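Local structure of uncharacterized protein (Ruminococcus gnavus, 4QAN) at residues L47-I52 against M94-I99; E125-E129 against E140-L144; L157-A161 against S172-G176. The protein is of unknown function but adopts a cystatin-like fold, as a divergent member of the NTF2-like superfamily, and can bind a magnesium ion. All coordinates share one frame. Residue numbers count along the deposited sequence, not the author numbering.

All three contacts lie in the N-terminal half of the chain, where helices pack against a curled antiparallel sheet. Contact 1 is the deepest. It packs the link between helices 43-48 and 52-58 against helix 87-108, mainly by apolar and sulfur-aromatic contacts, with no hydrogen bond between the segments. Contact 2 lies farther from the chain centre, is only partly buried and relies on charged side chains. Its single hydrogen bond ties helix 126-135 to strand 140-150. Contact 3 is buried and mostly backbone-driven, joining strand 153-164 to the end of strand 167-172 and the loop after it. Contacts 2 and 3 share the sheet, because strands 140-150 and 153-164 are neighbours. Contact 1 touches neither.

Contact 1. Residues L47-I52 against M94-I99; sequences LRGCAI and MTKAYI
Residues 47-52 leave helix 43-48 and enter helix 52-58, while residues 94-99 lie within the long helix 87-108. The two segments run in opposite senses: Leu47 CA is 7.1 Å from Tyr98 CA, and Ile52 CA is 6.4 Å from Met94 CA. Cys50 N bonds to Leu47 O at 3.0 Å. Cys50 is extended (phi/psi -89/157). Ala51 (-89/60) is the centre of an inverse gamma turn, closed by a weak bond of 3.1 Å from Ile52 N to Cys50 O, and is the N-cap residue of the next helix. Tyr98 N bonds to Met94 O at 2.9 Å.

Sulfur and CH-pi contacts centre on Tyr98 (chi1 -78°, chi2 -58°). Cys50, in the m rotamer, lies over one ring face. Its CB is 3.5 Å from the Tyr98 ring centroid, almost on the ring normal, and its SG is 3.8 Å from it. This Cys sulfur-aromatic contact fixes the loop between helices 43-48 and 52-58 on helix 87-108 in the N-terminal helix-and-sheet unit, consistent with the cystatin-like fold. Tyr98 OH reaches on to the sheet by a hydrogen bond to His171 O.

Apolar packing surrounds the ring. Ile52 (m, t) puts CG1 3.7 Å from Tyr98 CD2. Leu47 (m, t) brings CD2 4.1 Å from Tyr98 CB and 4.0 Å from Thr95 CG2.

Oxygen contacts are van der Waals approaches. Ile52 CD1 is 3.8 Å from Thr95 OG1, which hydrogen-bonds to Ser91 O. Met94 is selenomethionine; its SE is 3.6 Å from Ile52 O, and its CE 4.0 Å from Ala51 O.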
ATOM      1  N   LEU A  47       9.788  -8.741   3.789  1.00 39.23           N
ATOM      2  CA  LEU A  47       8.642  -8.556   2.904  1.00 37.36           C
ATOM      3  C   LEU A  47       8.104  -9.859   2.328  1.00 36.98           C
ATOM      4  O   LEU A  47       6.895 -10.073   2.288  1.00 34.16           O
ATOM      5  CB  LEU A  47       9.005  -7.608   1.762  1.00 37.73           C
ATOM      6  CG  LEU A  47       9.086  -6.137   2.213  1.00 37.11           C
ATOM      7  CD1 LEU A  47       9.624  -5.251   1.109  1.00 35.20           C
ATOM      8  CD2 LEU A  47       7.728  -5.651   2.666  1.00 38.72           C
ATOM      9  N   ARG A  48       9.014 -10.716   1.887  1.00 36.89           N
ATOM     10  CA  ARG A  48       8.653 -11.998   1.296  1.00 40.82           C
ATOM     11  C   ARG A  48       7.900 -12.916   2.270  1.00 42.56           C
ATOM     12  O   ARG A  48       7.132 -13.781   1.837  1.00 46.43           O
ATOM     13  CB  ARG A  48       9.913 -12.696   0.788  1.00 41.26           C
ATOM     14  CG  ARG A  48      10.607 -11.924  -0.329  1.00 43.25           C
ATOM     15  CD  ARG A  48      12.105 -12.176  -0.338  1.00 49.47           C
ATOM     16  NE  ARG A  48      12.759 -11.540  -1.486  1.00 50.07           N
ATOM     17  CZ  ARG A  48      13.079 -12.151  -2.626  1.00 49.13           C
ATOM     18  NH1 ARG A  48      12.809 -13.441  -2.828  1.00 51.16           N
ATOM     19  NH2 ARG A  48      13.683 -11.456  -3.579  1.00 51.76           N
ATOM     20  N   GLY A  49       8.122 -12.722   3.571  1.00 39.44           N
ATOM     21  CA  GLY A  49       7.423 -13.469   4.601  1.00 38.59           C
ATOM     22  C   GLY A  49       6.067 -12.932   5.006  1.00 36.90           C
ATOM     23  O   GLY A  49       5.373 -13.562   5.811  1.00 36.28           O
ATOM     24  N   CYS A  50       5.699 -11.758   4.486  1.00 35.87           N
ATOM     25  CA  CYS A  50       4.403 -11.155   4.754  1.00 36.77           C
ATOM     26  C   CYS A  50       3.361 -11.623   3.743  1.00 39.00           C
ATOM     27  O   CYS A  50       3.696 -12.003   2.627  1.00 39.34           O
ATOM     28  CB  CYS A  50       4.509  -9.622   4.703  1.00 36.60           C
ATOM     29  SG  CYS A  50       5.715  -8.899   5.853  1.00 39.68           S
ATOM     30  N   ALA A  51       2.089 -11.554   4.123  1.00 41.81           N
ATOM     31  CA  ALA A  51       0.998 -12.011   3.259  1.00 42.92           C
ATOM     32  C   ALA A  51       0.496 -10.881   2.343  1.00 43.52           C
ATOM     33  O   ALA A  51      -0.680 -10.526   2.379  1.00 39.54           O
ATOM     34  CB  ALA A  51      -0.144 -12.555   4.110  1.00 43.76           C
ATOM     35  N   ILE A  52       1.383 -10.344   1.505  1.00 41.90           N
ATOM     36  CA  ILE A  52       1.039  -9.220   0.649  1.00 38.50           C
ATOM     37  C   ILE A  52       0.037  -9.615  -0.457  1.00 40.66           C
ATOM     38  O   ILE A  52      -1.045  -9.019  -0.547  1.00 44.82           O
ATOM     39  CB  ILE A  52       2.290  -8.516   0.064  1.00 35.11           C
ATOM     40  CG1 ILE A  52       3.121  -7.906   1.201  1.00 35.79           C
ATOM     41  CG2 ILE A  52       1.870  -7.402  -0.885  1.00 30.76           C
ATOM     42  CD1 ILE A  52       4.532  -7.495   0.827  1.00 33.64           C
HETATM   43  N   MSE A  94       0.066  -1.912   1.034  1.00 27.41           N
HETATM   44  CA  MSE A  94       0.333  -2.960   2.008  1.00 29.73           C
HETATM   45  C   MSE A  94       1.806  -3.045   2.276  1.00 27.19           C
HETATM   46  O   MSE A  94       2.220  -3.108   3.429  1.00 27.67           O
HETATM   47  CB  MSE A  94      -0.198  -4.293   1.506  1.00 30.84           C
HETATM   48  CG  MSE A  94      -1.722  -4.328   1.622  1.00 34.48           C
HETATM   49 SE   MSE A  94      -2.304  -6.173   1.287  0.75 31.41          SE
HETATM   50  CE  MSE A  94      -1.925  -6.765   3.121  1.00 47.51           C
ATOM     51  N   THR A  95       2.600  -3.006   1.210  1.00 26.64           N
ATOM     52  CA  THR A  95       4.057  -3.019   1.300  1.00 27.54           C
ATOM     53  C   THR A  95       4.571  -1.875   2.196  1.00 26.14           C
ATOM     54  O   THR A  95       5.370  -2.103   3.096  1.00 25.93           O
ATOM     55  CB  THR A  95       4.689  -2.986  -0.114  1.00 27.54           C
ATOM     56  OG1 THR A  95       4.184  -4.079  -0.879  1.00 28.57           O
ATOM     57  CG2 THR A  95       6.199  -3.121  -0.064  1.00 27.37           C
ATOM     58  N   LYS A  96       4.061  -0.662   2.009  1.00 26.01           N
ATOM     59  CA  LYS A  96       4.408   0.443   2.914  1.00 26.36           C
ATOM     60  C   LYS A  96       4.055   0.133   4.374  1.00 29.85           C
ATOM     61  O   LYS A  96       4.865   0.357   5.272  1.00 29.51           O
ATOM     62  CB  LYS A  96       3.724   1.723   2.473  1.00 29.79           C
ATOM     63  CG  LYS A  96       3.876   2.914   3.425  1.00 29.09           C
ATOM     64  CD  LYS A  96       2.899   3.975   2.987  1.00 33.37           C
ATOM     65  CE  LYS A  96       3.253   5.342   3.531  1.00 36.12           C
ATOM     66  NZ  LYS A  96       2.932   5.464   4.974  1.00 36.16           N
ATOM     67  N   ALA A  97       2.858  -0.409   4.604  1.00 30.84           N
ATOM     68  CA  ALA A  97       2.403  -0.701   5.960  1.00 32.06           C
ATOM     69  C   ALA A  97       3.324  -1.719   6.619  1.00 34.33           C
ATOM     70  O   ALA A  97       3.678  -1.545   7.783  1.00 33.74           O
ATOM     71  CB  ALA A  97       0.957  -1.194   5.965  1.00 29.96           C
ATOM     72  N   TYR A  98       3.742  -2.741   5.867  1.00 33.43           N
ATOM     73  CA  TYR A  98       4.694  -3.738   6.386  1.00 36.90           C
ATOM     74  C   TYR A  98       6.098  -3.169   6.678  1.00 37.28           C
ATOM     75  O   TYR A  98       6.732  -3.553   7.658  1.00 35.27           O
ATOM     76  CB  TYR A  98       4.808  -4.947   5.452  1.00 37.58           C
ATOM     77  CG  TYR A  98       3.651  -5.917   5.562  1.00 39.03           C
ATOM     78  CD1 TYR A  98       3.348  -6.517   6.767  1.00 39.33           C
ATOM     79  CD2 TYR A  98       2.864  -6.234   4.455  1.00 40.42           C
ATOM     80  CE1 TYR A  98       2.299  -7.407   6.883  1.00 41.08           C
ATOM     81  CE2 TYR A  98       1.805  -7.129   4.553  1.00 38.40           C
ATOM     82  CZ  TYR A  98       1.520  -7.712   5.777  1.00 40.45           C
ATOM     83  OH  TYR A  98       0.474  -8.604   5.912  1.00 37.46           O
ATOM     84  N   ILE A  99       6.563  -2.248   5.837  1.00 36.96           N
ATOM     85  CA  ILE A  99       7.841  -1.593   6.061  1.00 35.81           C
ATOM     86  C   ILE A  99       7.791  -0.858   7.390  1.00 33.42           C
ATOM     87  O   ILE A  99       8.728  -0.915   8.168  1.00 30.76           O
ATOM     88  CB  ILE A  99       8.234  -0.643   4.900  1.00 34.11           C
ATOM     89  CG1 ILE A  99       8.555  -1.480   3.650  1.00 35.57           C
ATOM     90  CG2 ILE A  99       9.461   0.183   5.269  1.00 35.20           C
ATOM     91  CD1 ILE A  99       8.613  -0.724   2.337  1.00 33.76           C
TER

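Contact 2. Residues E125-E129 against E140-L144; sequences EKERE and EVSEL
One hydrogen bond joins the segments: Glu143 N donates to Glu129 OE2 at 3.2 Å, nearly straight at 169°. Here the first turn of helix 126-135 packs beside the start of strand 140-150 in the antiparallel sheet of the N-terminal helix-and-sheet unit, consistent with the cystatin-like fold. The Glu143 backbone also bonds to Lys123, just past the end of strand 116-122, so the Glu129 carboxylate meets the strand where that neighbour gives out.

Glu129 is m, t with chi3 near 0°. Its OE1 lies 3.3 Å from Val141 O; both are acceptors, so this is proximity without a bond. Glu129 CA and Val141 CA are 5.5 Å apart, the nearest pair.

Opposite charges lie near each other at Glu143 (m, t, chi3 -58°) without forming a salt bridge. Arg128 NE is 4.4 Å from Glu143 OE2, but the oxygen is well out of the guanidinium plane. Glu143 OE2 also has a weak, long ion pair with Lys123 NZ. Arg128 NH2 forms its salt bridges with Glu67 and Glu180. Arg128 CG comes within 3.2 Å of Glu143 OE1, with Arg128 chi1 t and chi2 p.

Glu125 (phi/psi -137/91) is at the N-cap position, residues 126-129 are helical, and Glu129 N bonds to Glu125 O at 3.1 Å. Residues 141-144 are extended. Val141 and Glu143 point their CA-CB bonds toward the helix, while Ser142 and Leu144 point away. Val141 (t) also packs on Leu132 and Ala133. Across the segments, Val141 CG1 lies 4.5 Å from Glu129 CG.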
ATOM      1  N   GLU A 125      -7.156 -18.123  21.953  1.00 95.64           N
ATOM      2  CA  GLU A 125      -8.423 -17.432  21.657  1.00 95.37           C
ATOM      3  C   GLU A 125      -9.053 -17.960  20.359  1.00 93.92           C
ATOM      4  O   GLU A 125      -8.763 -17.450  19.278  1.00 97.05           O
ATOM      5  CB  GLU A 125      -8.211 -15.914  21.514  1.00 96.74           C
ATOM      6  CG  GLU A 125      -7.006 -15.322  22.231  1.00101.26           C
ATOM      7  CD  GLU A 125      -7.261 -15.048  23.697  1.00109.45           C
ATOM      8  OE1 GLU A 125      -8.160 -14.232  23.988  1.00112.66           O
ATOM      9  OE2 GLU A 125      -6.555 -15.630  24.551  1.00110.24           O
ATOM     10  N   LYS A 126      -9.916 -18.967  20.456  1.00 94.21           N
ATOM     11  CA  LYS A 126     -10.597 -19.517  19.271  1.00 93.51           C
ATOM     12  C   LYS A 126     -11.634 -18.538  18.694  1.00 90.77           C
ATOM     13  O   LYS A 126     -11.920 -18.559  17.486  1.00 84.00           O
ATOM     14  CB  LYS A 126     -11.263 -20.862  19.597  1.00 92.26           C
ATOM     15  N   GLU A 127     -12.190 -17.689  19.563  1.00 90.26           N
ATOM     16  CA  GLU A 127     -13.179 -16.683  19.157  1.00 89.62           C
ATOM     17  C   GLU A 127     -12.512 -15.571  18.357  1.00 85.98           C
ATOM     18  O   GLU A 127     -13.002 -15.166  17.299  1.00 82.48           O
ATOM     19  CB  GLU A 127     -13.874 -16.084  20.384  1.00 90.70           C
ATOM     20  N   ARG A 128     -11.389 -15.083  18.876  1.00 81.45           N
ATOM     21  CA  ARG A 128     -10.636 -14.032  18.215  1.00 76.69           C
ATOM     22  C   ARG A 128     -10.090 -14.515  16.866  1.00 73.00           C
ATOM     23  O   ARG A 128     -10.163 -13.791  15.883  1.00 69.70           O
ATOM     24  CB  ARG A 128      -9.504 -13.534  19.127  1.00 75.47           C
ATOM     25  CG  ARG A 128      -8.737 -12.320  18.618  1.00 75.15           C
ATOM     26  CD  ARG A 128      -9.648 -11.208  18.122  1.00 75.94           C
ATOM     27  NE  ARG A 128      -8.907 -10.006  17.736  1.00 73.92           N
ATOM     28  CZ  ARG A 128      -9.300  -9.135  16.801  1.00 75.31           C
ATOM     29  NH1 ARG A 128     -10.434  -9.323  16.127  1.00 76.13           N
ATOM     30  NH2 ARG A 128      -8.550  -8.069  16.525  1.00 72.31           N
ATOM     31  N   GLU A 129      -9.589 -15.749  16.814  1.00 72.71           N
ATOM     32  CA  GLU A 129      -8.966 -16.272  15.596  1.00 70.92           C
ATOM     33  C   GLU A 129      -9.970 -16.488  14.458  1.00 70.80           C
ATOM     34  O   GLU A 129      -9.857 -15.841  13.416  1.00 70.71           O
ATOM     35  CB  GLU A 129      -8.151 -17.543  15.892  1.00 75.10           C
ATOM     36  CG  GLU A 129      -6.844 -17.243  16.630  1.00 75.28           C
ATOM     37  CD  GLU A 129      -6.047 -18.477  17.033  1.00 76.84           C
ATOM     38  OE1 GLU A 129      -6.461 -19.617  16.711  1.00 78.53           O
ATOM     39  OE2 GLU A 129      -4.989 -18.292  17.680  1.00 71.88           O
ATOM     40  N   GLU A 140      -6.649 -20.684   8.102  1.00 60.86           N
ATOM     41  CA  GLU A 140      -6.407 -20.551   9.541  1.00 60.05           C
ATOM     42  C   GLU A 140      -5.748 -19.204   9.850  1.00 56.99           C
ATOM     43  O   GLU A 140      -4.925 -18.715   9.071  1.00 55.15           O
ATOM     44  CB  GLU A 140      -5.466 -21.648  10.055  1.00 63.62           C
ATOM     45  CG  GLU A 140      -5.915 -23.090   9.867  1.00 67.33           C
ATOM     46  CD  GLU A 140      -5.178 -24.056  10.790  1.00 72.60           C
ATOM     47  OE1 GLU A 140      -4.734 -23.622  11.883  1.00 73.18           O
ATOM     48  OE2 GLU A 140      -5.039 -25.250  10.431  1.00 74.32           O
ATOM     49  N   VAL A 141      -6.118 -18.614  10.984  1.00 55.37           N
ATOM     50  CA  VAL A 141      -5.354 -17.533  11.599  1.00 53.46           C
ATOM     51  C   VAL A 141      -4.798 -18.054  12.911  1.00 55.59           C
ATOM     52  O   VAL A 141      -5.502 -18.712  13.674  1.00 60.40           O
ATOM     53  CB  VAL A 141      -6.219 -16.276  11.861  1.00 52.34           C
ATOM     54  CG1 VAL A 141      -5.537 -15.320  12.831  1.00 51.18           C
ATOM     55  CG2 VAL A 141      -6.505 -15.559  10.557  1.00 50.80           C
ATOM     56  N   SER A 142      -3.530 -17.772  13.172  1.00 57.15           N
ATOM     57  CA  SER A 142      -2.906 -18.173  14.433  1.00 60.17           C
ATOM     58  C   SER A 142      -2.206 -16.974  15.063  1.00 59.58           C
ATOM     59  O   SER A 142      -1.266 -16.430  14.486  1.00 57.63           O
ATOM     60  CB  SER A 142      -1.915 -19.303  14.199  1.00 60.27           C
ATOM     61  OG  SER A 142      -1.152 -19.521  15.362  1.00 64.93           O
ATOM     62  N   GLU A 143      -2.692 -16.554  16.231  1.00 62.95           N
ATOM     63  CA  GLU A 143      -2.104 -15.440  16.971  1.00 63.94           C
ATOM     64  C   GLU A 143      -1.034 -15.977  17.902  1.00 63.70           C
ATOM     65  O   GLU A 143      -1.331 -16.759  18.799  1.00 70.67           O
ATOM     66  CB  GLU A 143      -3.169 -14.697  17.777  1.00 66.42           C
ATOM     67  CG  GLU A 143      -3.918 -13.636  16.987  1.00 65.26           C
ATOM     68  CD  GLU A 143      -4.917 -12.883  17.849  1.00 68.53           C
ATOM     69  OE1 GLU A 143      -5.799 -13.552  18.431  1.00 73.68           O
ATOM     70  OE2 GLU A 143      -4.823 -11.633  17.946  1.00 66.30           O
ATOM     71  N   LEU A 144       0.210 -15.563  17.676  1.00 62.23           N
ATOM     72  CA  LEU A 144       1.342 -16.077  18.434  1.00 64.05           C
ATOM     73  C   LEU A 144       1.952 -15.016  19.317  1.00 61.74           C
ATOM     74  O   LEU A 144       2.065 -13.856  18.926  1.00 58.23           O
ATOM     75  CB  LEU A 144       2.421 -16.646  17.507  1.00 66.19           C
ATOM     76  CG  LEU A 144       1.987 -17.879  16.703  1.00 70.38           C
ATOM     77  CD1 LEU A 144       1.553 -17.478  15.302  1.00 67.89           C
ATOM     78  CD2 LEU A 144       3.094 -18.919  16.631  1.00 72.63           C
TER

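Contact 3. Residues L157-A161 against S172-G176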
ATOM      1  N   LEU A 157       6.567 -10.345  21.775  1.00 59.27           N
ATOM      2  CA  LEU A 157       5.996  -9.800  20.545  1.00 57.09           C
ATOM      3  C   LEU A 157       4.721 -10.558  20.225  1.00 55.61           C
ATOM      4  O   LEU A 157       4.546 -11.687  20.666  1.00 56.16           O
ATOM      5  CB  LEU A 157       6.979  -9.921  19.384  1.00 57.09           C
ATOM      6  CG  LEU A 157       8.442  -9.561  19.655  1.00 61.95           C
ATOM      7  CD1 LEU A 157       9.345 -10.142  18.579  1.00 64.90           C
ATOM      8  CD2 LEU A 157       8.617  -8.058  19.742  1.00 62.85           C
ATOM      9  N   GLY A 158       3.829  -9.931  19.466  1.00 52.48           N
ATOM     10  CA  GLY A 158       2.615 -10.593  19.008  1.00 51.49           C
ATOM     11  C   GLY A 158       2.525 -10.545  17.502  1.00 49.26           C
ATOM     12  O   GLY A 158       2.372  -9.473  16.936  1.00 47.96           O
ATOM     13  N   PHE A 159       2.645 -11.695  16.845  1.00 49.77           N
ATOM     14  CA  PHE A 159       2.425 -11.774  15.398  1.00 48.73           C
ATOM     15  C   PHE A 159       1.091 -12.460  15.094  1.00 49.92           C
ATOM     16  O   PHE A 159       0.707 -13.444  15.758  1.00 50.46           O
ATOM     17  CB  PHE A 159       3.547 -12.557  14.679  1.00 49.63           C
ATOM     18  CG  PHE A 159       4.921 -11.924  14.743  1.00 48.31           C
ATOM     19  CD1 PHE A 159       5.136 -10.655  15.286  1.00 47.21           C
ATOM     20  CD2 PHE A 159       6.009 -12.600  14.203  1.00 49.37           C
ATOM     21  CE1 PHE A 159       6.404 -10.100  15.326  1.00 46.56           C
ATOM     22  CE2 PHE A 159       7.285 -12.045  14.237  1.00 48.59           C
ATOM     23  CZ  PHE A 159       7.481 -10.796  14.798  1.00 47.56           C
ATOM     24  N   THR A 160       0.401 -11.945  14.075  1.00 47.70           N
ATOM     25  CA  THR A 160      -0.741 -12.625  13.483  1.00 49.01           C
ATOM     26  C   THR A 160      -0.288 -13.355  12.212  1.00 48.24           C
ATOM     27  O   THR A 160       0.030 -12.730  11.196  1.00 47.95           O
ATOM     28  CB  THR A 160      -1.876 -11.648  13.145  1.00 50.17           C
ATOM     29  OG1 THR A 160      -2.223 -10.889  14.311  1.00 54.72           O
ATOM     30  CG2 THR A 160      -3.098 -12.394  12.632  1.00 50.80           C
ATOM     31  N   ALA A 161      -0.249 -14.679  12.294  1.00 48.96           N
ATOM     32  CA  ALA A 161       0.130 -15.541  11.180  1.00 49.07           C
ATOM     33  C   ALA A 161      -1.119 -16.041  10.491  1.00 49.80           C
ATOM     34  O   ALA A 161      -2.124 -16.322  11.145  1.00 52.45           O
ATOM     35  CB  ALA A 161       0.943 -16.717  11.682  1.00 50.16           C
ATOM     36  N   SER A 172       0.498  -9.875  10.216  1.00 38.47           N
ATOM     37  CA  SER A 172       0.903  -8.698  10.971  1.00 39.32           C
ATOM     38  C   SER A 172       1.991  -9.023  11.965  1.00 39.53           C
ATOM     39  O   SER A 172       1.994 -10.101  12.556  1.00 44.35           O
ATOM     40  CB  SER A 172      -0.294  -8.089  11.692  1.00 41.65           C
ATOM     41  OG  SER A 172       0.031  -6.832  12.257  1.00 39.23           O
ATOM     42  N   LEU A 173       2.919  -8.085  12.126  1.00 40.14           N
ATOM     43  CA  LEU A 173       4.023  -8.193  13.088  1.00 42.78           C
ATOM     44  C   LEU A 173       3.608  -7.649  14.453  1.00 43.39           C
ATOM     45  O   LEU A 173       4.415  -7.593  15.379  1.00 40.92           O
ATOM     46  CB  LEU A 173       5.247  -7.412  12.589  1.00 44.97           C
ATOM     47  CG  LEU A 173       6.156  -8.147  11.605  1.00 50.55           C
ATOM     48  CD1 LEU A 173       5.554  -8.216  10.203  1.00 48.89           C
ATOM     49  CD2 LEU A 173       7.511  -7.460  11.582  1.00 54.20           C
ATOM     50  N   LYS A 174       2.358  -7.194  14.525  1.00 45.07           N
ATOM     51  CA  LYS A 174       1.728  -6.745  15.747  1.00 45.10           C
ATOM     52  C   LYS A 174       0.327  -7.358  15.840  1.00 46.06           C
ATOM     53  O   LYS A 174      -0.324  -7.630  14.830  1.00 48.33           O
ATOM     54  CB  LYS A 174       1.666  -5.223  15.758  1.00 45.56           C
ATOM     55  CG  LYS A 174       3.046  -4.597  15.653  1.00 47.79           C
ATOM     56  CD  LYS A 174       3.037  -3.127  16.033  1.00 49.40           C
ATOM     57  CE  LYS A 174       2.418  -2.261  14.962  1.00 48.28           C
ATOM     58  NZ  LYS A 174       2.059  -0.933  15.515  1.00 50.60           N
ATOM     59  N   GLU A 175      -0.120  -7.572  17.066  1.00 48.53           N
ATOM     60  CA  GLU A 175      -1.387  -8.245  17.371  1.00 50.33           C
ATOM     61  C   GLU A 175      -2.538  -7.704  16.533  1.00 46.55           C
ATOM     62  O   GLU A 175      -2.605  -6.515  16.273  1.00 45.61           O
ATOM     63  CB  GLU A 175      -1.701  -8.014  18.844  1.00 54.06           C
ATOM     64  CG  GLU A 175      -2.527  -9.084  19.510  1.00 60.42           C
ATOM     65  CD  GLU A 175      -2.607  -8.844  21.007  1.00 65.06           C
ATOM     66  OE1 GLU A 175      -3.104  -7.764  21.395  1.00 66.01           O
ATOM     67  OE2 GLU A 175      -2.161  -9.719  21.782  1.00 66.67           O
ATOM     68  N   GLY A 176      -3.444  -8.582  16.118  1.00 46.65           N
ATOM     69  CA  GLY A 176      -4.633  -8.184  15.372  1.00 44.51           C
ATOM     70  C   GLY A 176      -4.385  -8.041  13.882  1.00 46.85           C
ATOM     71  O   GLY A 176      -3.503  -8.695  13.314  1.00 47.01           O
TER
HETATM   72  O   HOH W   1       4.474  -7.875  17.948  1.00 49.33           O
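Thr160 and Ser172 form an antiparallel hydrogen-bonded pair, with Thr160 N to Ser172 O at 2.9 Å and Ser172 N to Thr160 O at 3.1 Å. Their side chains lie on the same sheet face, with Thr160 CB and Ser172 CB 4.2 Å apart. Thr160 is in the m rotamer, which lets OG1 donate to Gly176 O at 2.7 Å. Ser172 is t, and its OG donates to Lys174 O at 2.7 Å, within segment 172-176. Gln101 NE2 bonds to the same Ser172 hydroxyl.

Strands 153-164 and 167-172 are consecutive antiparallel strands of the curled sheet, consistent with the cystatin-like fold, and this is their last regular pair before the chain leaves the sheet. Leu173 has psi near 0°, which swings the chain out of extended form. A water fills the gap, accepting from Gly158 N at 2.6 Å and donating to Leu173 O at 2.6 Å. Gly176 has positive phi (84°), a conformation that favours glycine.

Phe159 (chi1 m, chi2 -7°) lies with Leu173 CG over one ring face. Leu173 is m, p, and its CB is 4.0 Å from Phe159 CE1. Lys174 points its CA-CB bond away from strand 153-164, and its NZ hydrogen-bonds to Ile183 O and forms a salt bridge with Glu104.

Strand 153-164 is flanked on its other edge by strand 140-150, with backbone hydrogen bonds between Phe159 and Leu144 and between Ala161 and Ser142. Phe159 packs on Val31, Met34 and Leu35 of helix 27-39, and both Phe159 and Leu173 touch Leu105 of helix 87-108.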